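Designed Anbu Protein (Synthetic construct, PDB 5LOY) forms a helical assembly as a consensus-designed version of Anbu, an ancestral-type beta subunit that is probably an N-terminal-nucleophile hydrolase related to the proteasome. Local coordinates at residues Arg31-Val35 with Val203-Arg208; Phe36-Arg42 with Leu73-Pro77; Ala110-Leu114 with Phe143-Gly147. All coordinates share one frame; numbering follows the deposited sequence.

Contact 1. Residues Arg31-Val35 with Val203-Arg208; sequences RKMHV and VGHRRR
The guanidinium groups of Arg31 and Arg208 lie flat on each other where strands 33-38 and 205-209, each from a different sheet of the Ntn-hydrolase beta sandwich, run antiparallel past one another. Val35 CA and Val203 CA are 8.8 Å apart, so side chains make the contact. The stack is face to face: Arg31 NH1 sits over the centre of the Arg208 group, the group centres are 4.1 Å apart and the planes 17° apart. The proximity of like charges is probably eased by Asp192, on strand 191-197, which receives a salt bridge from Arg31 NH2 and a long, weak ion pair from Arg208 NH2. Arg206 adds a third guanidinium, turned almost upright to that of Arg31 (planes at 82°), its NH2 in the plane at the edge of Arg31 and 3.7 Å from Arg31 NE.

Van der Waals contacts continue toward Val203. Met33 SD is 3.6 Å from Arg206 NH2, the two chains lying alongside and running opposite ways. Val35 uses its two branches separately: CG1, anti to the backbone N (chi1 178°), reaches Val203 CG2 at 3.9 Å, while CG2 lies over one face of the Arg206 guanidinium, offset toward its rim. Leu194 of strand 191-197 packs on Met33, Val35 and Val203. Lys32 points away from segment 203-208, and its NZ bonds Thr20 OG1 and, weakly, Thr1 OG1, at the N-terminal position that holds the nucleophile in active proteasome subunits.

A single water links the segments. It accepts two weak bonds, from Val35 N at 3.4 Å and from Arg206 NH1 at 3.2 Å, the water lying at the guanidinium's edge, in its plane.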
ATOM      1  N   ARG A  31       7.434 -22.164   1.296  1.00 42.65           N
ATOM      2  CA  ARG A  31       7.482 -21.636   2.668  1.00 46.15           C
ATOM      3  C   ARG A  31       8.605 -20.573   2.807  1.00 42.80           C
ATOM      4  O   ARG A  31       9.689 -20.771   2.290  1.00 41.52           O
ATOM      5  CB  ARG A  31       7.731 -22.824   3.612  1.00 53.78           C
ATOM      6  CG  ARG A  31       7.597 -22.548   5.104  1.00 64.17           C
ATOM      7  CD  ARG A  31       8.084 -23.728   5.961  1.00 71.08           C
ATOM      8  NE  ARG A  31       7.197 -23.953   7.113  1.00 75.95           N
ATOM      9  CZ  ARG A  31       6.184 -24.824   7.143  1.00 74.91           C
ATOM     10  NH1 ARG A  31       5.901 -25.592   6.103  1.00 73.82           N
ATOM     11  NH2 ARG A  31       5.447 -24.929   8.236  1.00 78.05           N
ATOM     12  N   LYS A  32       8.346 -19.478   3.518  1.00 39.89           N
ATOM     13  CA  LYS A  32       9.322 -18.405   3.659  1.00 39.47           C
ATOM     14  C   LYS A  32       9.823 -18.155   5.077  1.00 37.94           C
ATOM     15  O   LYS A  32      10.551 -17.197   5.317  1.00 36.76           O
ATOM     16  CB  LYS A  32       8.717 -17.124   3.112  1.00 42.46           C
ATOM     17  CG  LYS A  32       8.335 -17.236   1.638  1.00 47.61           C
ATOM     18  CD  LYS A  32       7.543 -16.016   1.217  1.00 52.26           C
ATOM     19  CE  LYS A  32       6.807 -16.203  -0.108  1.00 56.63           C
ATOM     20  NZ  LYS A  32       7.764 -16.407  -1.224  1.00 58.24           N
ATOM     21  N   MET A  33       9.448 -19.029   6.007  1.00 38.64           N
ATOM     22  CA  MET A  33       9.824 -18.938   7.409  1.00 38.55           C
ATOM     23  C   MET A  33      10.719 -20.115   7.737  1.00 39.54           C
ATOM     24  O   MET A  33      10.373 -21.271   7.432  1.00 40.87           O
ATOM     25  CB  MET A  33       8.579 -18.967   8.292  1.00 39.71           C
ATOM     26  CG  MET A  33       8.851 -18.873   9.791  1.00 42.41           C
ATOM     27  SD  MET A  33       7.372 -18.865  10.825  1.00 46.06           S
ATOM     28  CE  MET A  33       6.701 -17.257  10.414  1.00 40.41           C
ATOM     29  N   HIS A  34      11.873 -19.810   8.349  1.00 38.26           N
ATOM     30  CA  HIS A  34      12.870 -20.809   8.744  1.00 40.60           C
ATOM     31  C   HIS A  34      13.268 -20.564  10.207  1.00 41.06           C
ATOM     32  O   HIS A  34      13.587 -19.442  10.598  1.00 39.59           O
ATOM     33  CB  HIS A  34      14.116 -20.730   7.855  1.00 41.47           C
ATOM     34  CG  HIS A  34      13.814 -20.753   6.394  1.00 44.24           C
ATOM     35  ND1 HIS A  34      13.900 -21.898   5.629  1.00 47.06           N
ATOM     36  CD2 HIS A  34      13.395 -19.772   5.556  1.00 45.13           C
ATOM     37  CE1 HIS A  34      13.563 -21.620   4.381  1.00 46.40           C
ATOM     38  NE2 HIS A  34      13.248 -20.338   4.311  1.00 46.54           N
ATOM     39  N   VAL A  35      13.275 -21.632  10.993  1.00 42.15           N
ATOM     40  CA  VAL A  35      13.484 -21.552  12.418  1.00 43.07           C
ATOM     41  C   VAL A  35      14.726 -22.345  12.845  1.00 44.66           C
ATOM     42  O   VAL A  35      14.913 -23.493  12.465  1.00 42.12           O
ATOM     43  CB  VAL A  35      12.250 -22.081  13.160  1.00 44.43           C
ATOM     44  CG1 VAL A  35      12.474 -22.040  14.663  1.00 45.77           C
ATOM     45  CG2 VAL A  35      11.030 -21.260  12.780  1.00 42.63           C
ATOM     46  N   VAL A 203      10.178 -22.299  21.001  1.00 54.97           N
ATOM     47  CA  VAL A 203       9.102 -21.930  20.080  1.00 54.74           C
ATOM     48  C   VAL A 203       7.766 -22.307  20.720  1.00 58.18           C
ATOM     49  O   VAL A 203       7.433 -23.491  20.820  1.00 56.34           O
ATOM     50  CB  VAL A 203       9.216 -22.641  18.729  1.00 54.40           C
ATOM     51  CG1 VAL A 203       8.034 -22.280  17.846  1.00 55.05           C
ATOM     52  CG2 VAL A 203      10.499 -22.249  18.035  1.00 53.50           C
ATOM     53  N   GLY A 204       7.011 -21.305  21.174  1.00 61.31           N
ATOM     54  CA  GLY A 204       5.781 -21.567  21.944  1.00 62.80           C
ATOM     55  C   GLY A 204       4.619 -21.908  21.034  1.00 62.04           C
ATOM     56  O   GLY A 204       4.065 -22.990  21.111  1.00 65.53           O
ATOM     57  N   HIS A 205       4.283 -20.982  20.146  1.00 58.93           N
ATOM     58  CA  HIS A 205       3.196 -21.187  19.205  1.00 57.14           C
ATOM     59  C   HIS A 205       3.664 -20.970  17.772  1.00 52.34           C
ATOM     60  O   HIS A 205       4.269 -19.946  17.432  1.00 48.76           O
ATOM     61  CB  HIS A 205       1.979 -20.294  19.488  1.00 61.04           C
ATOM     62  CG  HIS A 205       1.415 -20.437  20.875  1.00 70.08           C
ATOM     63  ND1 HIS A 205       1.293 -19.392  21.779  1.00 73.38           N
ATOM     64  CD2 HIS A 205       0.900 -21.526  21.492  1.00 72.89           C
ATOM     65  CE1 HIS A 205       0.744 -19.848  22.896  1.00 74.89           C
ATOM     66  NE2 HIS A 205       0.492 -21.136  22.744  1.00 73.41           N
ATOM     67  N   ARG A 206       3.391 -21.958  16.932  1.00 49.66           N
ATOM     68  CA  ARG A 206       3.742 -21.889  15.529  1.00 47.66           C
ATOM     69  C   ARG A 206       2.762 -22.744  14.750  1.00 48.01           C
ATOM     70  O   ARG A 206       2.567 -23.916  15.071  1.00 47.21           O
ATOM     71  CB  ARG A 206       5.177 -22.354  15.336  1.00 48.63           C
ATOM     72  CG  ARG A 206       5.482 -23.195  14.111  1.00 50.85           C
ATOM     73  CD  ARG A 206       6.199 -22.460  13.017  1.00 49.59           C
ATOM     74  NE  ARG A 206       7.424 -23.180  12.654  1.00 52.84           N
ATOM     75  CZ  ARG A 206       8.002 -23.156  11.451  1.00 54.63           C
ATOM     76  NH1 ARG A 206       9.130 -23.841  11.260  1.00 55.07           N
ATOM     77  NH2 ARG A 206       7.477 -22.447  10.441  1.00 56.03           N
ATOM     78  N   ARG A 207       2.128 -22.156  13.743  1.00 46.76           N
ATOM     79  CA  ARG A 207       1.294 -22.941  12.850  1.00 48.37           C
ATOM     80  C   ARG A 207       1.161 -22.396  11.440  1.00 45.38           C
ATOM     81  O   ARG A 207       1.585 -21.288  11.133  1.00 41.55           O
ATOM     82  CB  ARG A 207      -0.093 -23.185  13.454  1.00 51.09           C
ATOM     83  CG  ARG A 207      -1.012 -21.985  13.495  1.00 51.61           C
ATOM     84  CD  ARG A 207      -2.275 -22.353  14.277  1.00 55.46           C
ATOM     85  NE  ARG A 207      -3.327 -21.343  14.125  1.00 57.25           N
ATOM     86  CZ  ARG A 207      -4.353 -21.408  13.267  1.00 55.99           C
ATOM     87  NH1 ARG A 207      -4.502 -22.440  12.446  1.00 56.49           N
ATOM     88  NH2 ARG A 207      -5.231 -20.416  13.233  1.00 55.27           N
ATOM     89  N   ARG A 208       0.582 -23.250  10.604  1.00 45.86           N
ATOM     90  CA  ARG A 208       0.273 -22.982   9.228  1.00 47.06           C
ATOM     91  C   ARG A 208      -1.248 -22.714   9.104  1.00 43.42           C
ATOM     92  O   ARG A 208      -2.071 -23.443   9.637  1.00 43.41           O
ATOM     93  CB  ARG A 208       0.734 -24.188   8.401  1.00 53.10           C
ATOM     94  CG  ARG A 208       0.354 -24.175   6.924  1.00 60.78           C
ATOM     95  CD  ARG A 208       1.345 -24.955   6.040  1.00 64.40           C
ATOM     96  NE  ARG A 208       2.433 -24.096   5.550  1.00 62.88           N
ATOM     97  CZ  ARG A 208       3.155 -24.333   4.458  1.00 62.91           C
ATOM     98  NH1 ARG A 208       2.936 -25.425   3.747  1.00 62.43           N
ATOM     99  NH2 ARG A 208       4.112 -23.479   4.081  1.00 65.44           N
TER
HETATM  100  O   HOH W   1      11.851 -24.421   9.781  1.00 19.57           O

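Contact 2. Residues Phe36-Arg42 with Leu73-Pro77; sequences FEVPGER and LLTAP
Phe36 and Leu74 bring the two backbones nearest, their CA atoms 6.6 Å apart, where the hairpin between strands 33-38 and 42-50 passes the loop that leads from helix 52-62 to helix 79-94. The hairpin carries a classic beta bulge: Glu41 and Arg42 both face Val38, whose carbonyl O accepts from the backbone N of each. The contact thus joins the hairpin at the edge of the five-stranded sheet of the Ntn fold to the loop linking two helices.

Arg42 supplies the polar half. Its CG takes the crowded position between backbone N and carbonyl carbon (chi1 67°), and the chain bends again at chi3, carrying the guanidinium among the carbonyls of the loop. NH1 and NH2 grip Ala76 O end-on, both at 2.9 Å; NH1 comes in the carbonyl plane on a lone pair, NH2 tilted 32° from it. A weak third bond joins NH1 to Leu73 O at 3.1 Å. Leu74 O lies over one guanidinium face without a bond, and a salt bridge from NE to Glu41 OE2, within the hairpin, is likely to balance part of the charge. With an alanine here, Ala76 O would probably lose both donors and Glu41 its ionic mate, leaving this part of the loop freer to shift.

The apolar half is built on two leucines. Leu74 CD2 fits between Phe36 CB, at 3.7 Å, and Val38 CG2, at 3.9 Å. Neighbouring Leu73 goes to the aromatic ring instead, in a CH-pi contact: its CD1 stands over one face of Phe36, 4.0 Å from the ring centroid and 20° off the normal, displaced toward the rim so that CE1 is its nearest ring atom.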
ATOM      1  N   PHE A  36      15.577 -21.690  13.626  1.00 46.25           N
ATOM      2  CA  PHE A  36      16.757 -22.312  14.212  1.00 48.84           C
ATOM      3  C   PHE A  36      16.573 -22.223  15.724  1.00 47.66           C
ATOM      4  O   PHE A  36      16.513 -21.142  16.279  1.00 44.42           O
ATOM      5  CB  PHE A  36      18.011 -21.584  13.719  1.00 50.69           C
ATOM      6  CG  PHE A  36      18.071 -21.468  12.225  1.00 51.27           C
ATOM      7  CD1 PHE A  36      17.395 -20.458  11.575  1.00 50.21           C
ATOM      8  CD2 PHE A  36      18.752 -22.420  11.457  1.00 54.66           C
ATOM      9  CE1 PHE A  36      17.415 -20.372  10.186  1.00 51.15           C
ATOM     10  CE2 PHE A  36      18.782 -22.348  10.061  1.00 54.36           C
ATOM     11  CZ  PHE A  36      18.110 -21.313   9.429  1.00 53.64           C
ATOM     12  N   GLU A  37      16.435 -23.374  16.365  1.00 49.64           N
ATOM     13  CA  GLU A  37      16.066 -23.444  17.762  1.00 52.06           C
ATOM     14  C   GLU A  37      17.050 -24.362  18.507  1.00 53.94           C
ATOM     15  O   GLU A  37      17.335 -25.470  18.046  1.00 54.16           O
ATOM     16  CB  GLU A  37      14.628 -23.967  17.897  1.00 54.37           C
ATOM     17  CG  GLU A  37      14.119 -24.055  19.345  1.00 60.35           C
ATOM     18  CD  GLU A  37      12.758 -24.752  19.514  1.00 64.31           C
ATOM     19  OE1 GLU A  37      12.380 -25.576  18.651  1.00 69.58           O
ATOM     20  OE2 GLU A  37      12.049 -24.486  20.521  1.00 65.37           O
ATOM     21  N   VAL A  38      17.586 -23.889  19.637  1.00 54.37           N
ATOM     22  CA  VAL A  38      18.172 -24.769  20.658  1.00 56.12           C
ATOM     23  C   VAL A  38      17.345 -24.557  21.916  1.00 56.49           C
ATOM     24  O   VAL A  38      17.493 -23.551  22.594  1.00 54.42           O
ATOM     25  CB  VAL A  38      19.651 -24.469  20.946  1.00 57.55           C
ATOM     26  CG1 VAL A  38      20.185 -25.397  22.036  1.00 59.63           C
ATOM     27  CG2 VAL A  38      20.469 -24.621  19.678  1.00 57.28           C
ATOM     28  N   PRO A  39      16.437 -25.497  22.215  1.00 59.03           N
ATOM     29  CA  PRO A  39      15.440 -25.210  23.259  1.00 59.25           C
ATOM     30  C   PRO A  39      16.115 -24.950  24.597  1.00 61.30           C
ATOM     31  O   PRO A  39      16.999 -25.708  24.988  1.00 61.48           O
ATOM     32  CB  PRO A  39      14.586 -26.483  23.302  1.00 60.88           C
ATOM     33  CG  PRO A  39      14.879 -27.207  22.022  1.00 60.98           C
ATOM     34  CD  PRO A  39      16.306 -26.872  21.693  1.00 60.86           C
ATOM     35  N   GLY A  40      15.720 -23.863  25.258  1.00 61.33           N
ATOM     36  CA  GLY A  40      16.356 -23.425  26.492  1.00 62.70           C
ATOM     37  C   GLY A  40      17.643 -22.608  26.355  1.00 63.36           C
ATOM     38  O   GLY A  40      18.186 -22.188  27.372  1.00 65.16           O
ATOM     39  N   GLU A  41      18.157 -22.389  25.139  1.00 62.10           N
ATOM     40  CA  GLU A  41      19.318 -21.503  24.941  1.00 63.58           C
ATOM     41  C   GLU A  41      19.052 -20.412  23.870  1.00 58.83           C
ATOM     42  O   GLU A  41      19.460 -19.269  24.086  1.00 60.72           O
ATOM     43  CB  GLU A  41      20.660 -22.267  24.733  1.00 68.12           C
ATOM     44  CG  GLU A  41      21.319 -22.144  23.323  1.00 72.77           C
ATOM     45  CD  GLU A  41      22.409 -21.022  23.093  1.00 75.56           C
ATOM     46  OE1 GLU A  41      22.324 -19.829  23.533  1.00 72.30           O
ATOM     47  OE2 GLU A  41      23.390 -21.340  22.372  1.00 79.55           O
ATOM     48  N   ARG A  42      18.372 -20.718  22.760  1.00 54.30           N
ATOM     49  CA  ARG A  42      18.026 -19.679  21.765  1.00 51.43           C
ATOM     50  C   ARG A  42      16.943 -20.076  20.769  1.00 48.23           C
ATOM     51  O   ARG A  42      16.757 -21.237  20.469  1.00 48.78           O
ATOM     52  CB  ARG A  42      19.253 -19.287  20.935  1.00 51.96           C
ATOM     53  CG  ARG A  42      19.763 -20.409  20.030  1.00 53.63           C
ATOM     54  CD  ARG A  42      20.969 -20.015  19.199  1.00 53.60           C
ATOM     55  NE  ARG A  42      22.055 -19.563  20.053  1.00 56.64           N
ATOM     56  CZ  ARG A  42      23.084 -18.806  19.679  1.00 58.08           C
ATOM     57  NH1 ARG A  42      23.219 -18.382  18.429  1.00 59.36           N
ATOM     58  NH2 ARG A  42      23.985 -18.456  20.576  1.00 57.57           N
ATOM     59  N   LEU A  73      24.415 -19.730  12.308  1.00 58.86           N
ATOM     60  CA  LEU A  73      23.360 -19.018  13.039  1.00 55.00           C
ATOM     61  C   LEU A  73      23.120 -19.567  14.460  1.00 58.95           C
ATOM     62  O   LEU A  73      22.838 -18.793  15.386  1.00 58.57           O
ATOM     63  CB  LEU A  73      22.041 -19.024  12.268  1.00 50.99           C
ATOM     64  CG  LEU A  73      21.853 -18.050  11.104  1.00 48.38           C
ATOM     65  CD1 LEU A  73      20.444 -18.168  10.561  1.00 47.56           C
ATOM     66  CD2 LEU A  73      22.122 -16.621  11.531  1.00 48.58           C
ATOM     67  N   LEU A  74      23.214 -20.891  14.633  1.00 60.65           N
ATOM     68  CA  LEU A  74      23.051 -21.504  15.959  1.00 61.72           C
ATOM     69  C   LEU A  74      24.162 -21.163  16.973  1.00 63.15           C
ATOM     70  O   LEU A  74      23.940 -21.275  18.180  1.00 65.90           O
ATOM     71  CB  LEU A  74      22.934 -23.026  15.841  1.00 62.65           C
ATOM     72  CG  LEU A  74      21.657 -23.578  15.202  1.00 61.79           C
ATOM     73  CD1 LEU A  74      21.756 -25.090  15.057  1.00 62.84           C
ATOM     74  CD2 LEU A  74      20.429 -23.208  16.014  1.00 59.82           C
ATOM     75  N   THR A  75      25.334 -20.752  16.503  1.00 62.06           N
ATOM     76  CA  THR A  75      26.459 -20.467  17.403  1.00 65.34           C
ATOM     77  C   THR A  75      26.888 -18.997  17.439  1.00 63.09           C
ATOM     78  O   THR A  75      27.915 -18.667  18.020  1.00 65.14           O
ATOM     79  CB  THR A  75      27.699 -21.295  17.000  1.00 68.88           C
ATOM     80  OG1 THR A  75      28.187 -20.834  15.730  1.00 69.16           O
ATOM     81  CG2 THR A  75      27.355 -22.786  16.917  1.00 70.11           C
ATOM     82  N   ALA A  76      26.136 -18.121  16.798  1.00 58.49           N
ATOM     83  CA  ALA A  76      26.471 -16.715  16.813  1.00 56.37           C
ATOM     84  C   ALA A  76      26.288 -16.158  18.215  1.00 55.13           C
ATOM     85  O   ALA A  76      25.313 -16.459  18.881  1.00 53.88           O
ATOM     86  CB  ALA A  76      25.591 -15.981  15.836  1.00 55.44           C
ATOM     87  N   PRO A  77      27.226 -15.340  18.675  1.00 56.21           N
ATOM     88  CA  PRO A  77      27.180 -14.870  20.061  1.00 58.10           C
ATOM     89  C   PRO A  77      26.133 -13.785  20.336  1.00 57.39           C
ATOM     90  O   PRO A  77      25.836 -13.506  21.487  1.00 61.59           O
ATOM     91  CB  PRO A  77      28.591 -14.317  20.290  1.00 60.20           C
ATOM     92  CG  PRO A  77      29.053 -13.892  18.929  1.00 60.25           C
ATOM     93  CD  PRO A  77      28.386 -14.810  17.936  1.00 58.11           C
TER

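Contact 3. Residues Ala110-Leu114 with Phe143-Gly147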
ATOM      1  N   ALA A 110      17.294 -10.010  -3.202  1.00 48.26           N
ATOM      2  CA  ALA A 110      16.619 -10.678  -2.107  1.00 45.82           C
ATOM      3  C   ALA A 110      16.753  -9.887  -0.835  1.00 42.05           C
ATOM      4  O   ALA A 110      17.554  -8.976  -0.728  1.00 41.41           O
ATOM      5  CB  ALA A 110      17.187 -12.071  -1.912  1.00 48.47           C
ATOM      6  N   SER A 111      15.965 -10.267   0.145  1.00 40.26           N
ATOM      7  CA  SER A 111      15.792  -9.450   1.331  1.00 40.14           C
ATOM      8  C   SER A 111      15.295 -10.325   2.494  1.00 36.25           C
ATOM      9  O   SER A 111      14.583 -11.297   2.263  1.00 35.12           O
ATOM     10  CB  SER A 111      14.773  -8.358   0.997  1.00 40.52           C
ATOM     11  OG  SER A 111      14.816  -7.385   1.987  1.00 44.66           O
ATOM     12  N   PHE A 112      15.649  -9.985   3.731  1.00 34.59           N
ATOM     13  CA  PHE A 112      15.317 -10.844   4.858  1.00 32.23           C
ATOM     14  C   PHE A 112      14.911 -10.077   6.105  1.00 33.17           C
ATOM     15  O   PHE A 112      15.293  -8.916   6.305  1.00 32.96           O
ATOM     16  CB  PHE A 112      16.518 -11.712   5.219  1.00 33.87           C
ATOM     17  CG  PHE A 112      17.069 -12.523   4.065  1.00 35.27           C
ATOM     18  CD1 PHE A 112      17.980 -11.971   3.185  1.00 35.54           C
ATOM     19  CD2 PHE A 112      16.664 -13.829   3.870  1.00 35.05           C
ATOM     20  CE1 PHE A 112      18.466 -12.697   2.126  1.00 36.67           C
ATOM     21  CE2 PHE A 112      17.155 -14.561   2.830  1.00 36.12           C
ATOM     22  CZ  PHE A 112      18.059 -14.000   1.954  1.00 38.03           C
ATOM     23  N   ILE A 113      14.185 -10.770   6.976  1.00 32.76           N
ATOM     24  CA  ILE A 113      13.937 -10.313   8.327  1.00 32.24           C
ATOM     25  C   ILE A 113      14.434 -11.376   9.275  1.00 33.12           C
ATOM     26  O   ILE A 113      14.179 -12.569   9.063  1.00 34.89           O
ATOM     27  CB  ILE A 113      12.442 -10.108   8.575  1.00 32.95           C
ATOM     28  CG1 ILE A 113      11.994  -8.832   7.875  1.00 34.34           C
ATOM     29  CG2 ILE A 113      12.140 -10.006  10.067  1.00 32.61           C
ATOM     30  CD1 ILE A 113      10.481  -8.675   7.817  1.00 36.12           C
ATOM     31  N   LEU A 114      15.169 -10.964  10.299  1.00 32.85           N
ATOM     32  CA  LEU A 114      15.809 -11.901  11.196  1.00 34.26           C
ATOM     33  C   LEU A 114      15.514 -11.450  12.587  1.00 34.79           C
ATOM     34  O   LEU A 114      15.779 -10.305  12.941  1.00 37.92           O
ATOM     35  CB  LEU A 114      17.327 -11.901  10.986  1.00 36.39           C
ATOM     36  CG  LEU A 114      18.082 -12.818  11.959  1.00 38.84           C
ATOM     37  CD1 LEU A 114      17.940 -14.258  11.527  1.00 40.11           C
ATOM     38  CD2 LEU A 114      19.545 -12.482  12.035  1.00 40.33           C
ATOM     39  N   PHE A 143       8.279  -2.601  14.029  1.00 33.06           N
ATOM     40  CA  PHE A 143       8.064  -3.680  13.080  1.00 32.59           C
ATOM     41  C   PHE A 143       8.780  -3.450  11.749  1.00 31.00           C
ATOM     42  O   PHE A 143       9.106  -2.320  11.401  1.00 30.45           O
ATOM     43  CB  PHE A 143       6.558  -3.904  12.865  1.00 33.49           C
ATOM     44  CG  PHE A 143       5.865  -2.792  12.113  1.00 31.88           C
ATOM     45  CD1 PHE A 143       5.807  -2.805  10.727  1.00 32.99           C
ATOM     46  CD2 PHE A 143       5.253  -1.740  12.801  1.00 32.21           C
ATOM     47  CE1 PHE A 143       5.178  -1.769  10.016  1.00 32.15           C
ATOM     48  CE2 PHE A 143       4.627  -0.716  12.116  1.00 31.32           C
ATOM     49  CZ  PHE A 143       4.592  -0.724  10.716  1.00 31.04           C
ATOM     50  N   PHE A 144       8.981  -4.546  11.007  1.00 29.90           N
ATOM     51  CA  PHE A 144       9.524  -4.517   9.654  1.00 29.75           C
ATOM     52  C   PHE A 144       8.673  -5.359   8.722  1.00 29.35           C
ATOM     53  O   PHE A 144       7.998  -6.294   9.145  1.00 30.19           O
ATOM     54  CB  PHE A 144      10.935  -5.083   9.616  1.00 29.77           C
ATOM     55  CG  PHE A 144      11.973  -4.237  10.317  1.00 30.67           C
ATOM     56  CD1 PHE A 144      12.095  -2.875  10.065  1.00 30.59           C
ATOM     57  CD2 PHE A 144      12.896  -4.839  11.159  1.00 31.25           C
ATOM     58  CE1 PHE A 144      13.071  -2.124  10.694  1.00 31.42           C
ATOM     59  CE2 PHE A 144      13.877  -4.102  11.771  1.00 33.02           C
ATOM     60  CZ  PHE A 144      13.956  -2.732  11.551  1.00 32.85           C
ATOM     61  N   GLN A 145       8.742  -5.035   7.437  1.00 30.14           N
ATOM     62  CA  GLN A 145       7.992  -5.755   6.403  1.00 30.51           C
ATOM     63  C   GLN A 145       8.872  -5.916   5.195  1.00 30.49           C
ATOM     64  O   GLN A 145       9.636  -5.002   4.867  1.00 31.19           O
ATOM     65  CB  GLN A 145       6.795  -4.928   5.918  1.00 31.51           C
ATOM     66  CG  GLN A 145       5.850  -4.348   6.966  1.00 32.00           C
ATOM     67  CD  GLN A 145       4.871  -3.388   6.314  1.00 31.90           C
ATOM     68  OE1 GLN A 145       5.203  -2.239   6.043  1.00 31.54           O
ATOM     69  NE2 GLN A 145       3.656  -3.873   6.037  1.00 32.89           N
ATOM     70  N   ILE A 146       8.725  -7.030   4.493  1.00 30.23           N
ATOM     71  CA  ILE A 146       9.408  -7.225   3.208  1.00 29.78           C
ATOM     72  C   ILE A 146       8.420  -7.841   2.219  1.00 30.67           C
ATOM     73  O   ILE A 146       7.411  -8.429   2.641  1.00 29.22           O
ATOM     74  CB  ILE A 146      10.654  -8.119   3.337  1.00 30.68           C
ATOM     75  CG1 ILE A 146      10.309  -9.488   3.904  1.00 31.12           C
ATOM     76  CG2 ILE A 146      11.704  -7.462   4.230  1.00 31.45           C
ATOM     77  CD1 ILE A 146      11.518 -10.372   4.131  1.00 33.96           C
ATOM     78  N   GLY A 147       8.709  -7.708   0.918  1.00 31.09           N
ATOM     79  CA  GLY A 147       7.803  -8.188  -0.145  1.00 31.53           C
ATOM     80  C   GLY A 147       6.929  -7.072  -0.656  1.00 31.89           C
ATOM     81  O   GLY A 147       7.401  -5.963  -0.802  1.00 30.24           O
TER
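Ser111 OG donates a hydrogen bond to Ile128 O of its own sheet and turns its flank to the methyl CG2 of Ile146, 3.8 Å away. The two strands, 110-118 and 143-147, belong to opposite sheets of the beta sandwich, and the axes of their facing segments approach to 7.4 Å with N-to-C directions 151° apart.

Ile146 and Ile113 carry the contact about equally. In Ile146, CG1 stands between the backbone N and the carbonyl carbon (chi1 58°), which sends CD1 to the backbone of the facing strand, 3.7 Å from Ser111 O and 3.9 Å from Phe112 CA. Ile113 answers from the other sheet, alongside Ile146 but pointing the opposite way. Its CG1 lies against Ile146 CG2 at 3.9 Å, and its CD1 rests on Phe144, 3.7 Å from Phe144 O and 4.0 Å from Phe144 CB. Leu125, Leu127 and Ala49 of neighbouring strands pack around the isoleucines.

The outward faces meet helices: Phe112 and Leu114 touch helix 79-94, while Phe143 and Gln145 touch helix 153-159, giving the four-layered alpha-beta-beta-alpha order of the Ntn fold. Gln145 NE2 is hydrogen-bonded to Tyr2 OH. Between these two segments, then, the layers cohere through the fit of branched aliphatic groups, and Ser111 OG enters this apolar seam with its polar need met by its own sheet.

How the contacts relate
Along the chain, contact 2 closes before contact 3 opens, and both fall within the span bracketed by contact 1. Contacts 1 and 2 share strand 33-38, an outer strand of the five-stranded sheet; their centres are about 15 Å apart, and Glu37 OE2 joins them through a probable hydrogen bond to Val203 N. Contact 3 reaches the same sheet at strand 110-118, its centre about 15 Å from the centre of contact 1 and 21 Å from that of contact 2. Contacts 1 and 3 thus join the two sheets, one near the surface and one in the core, whereas contact 2 fastens the hairpin to the loop between helices 52-62 and 79-94.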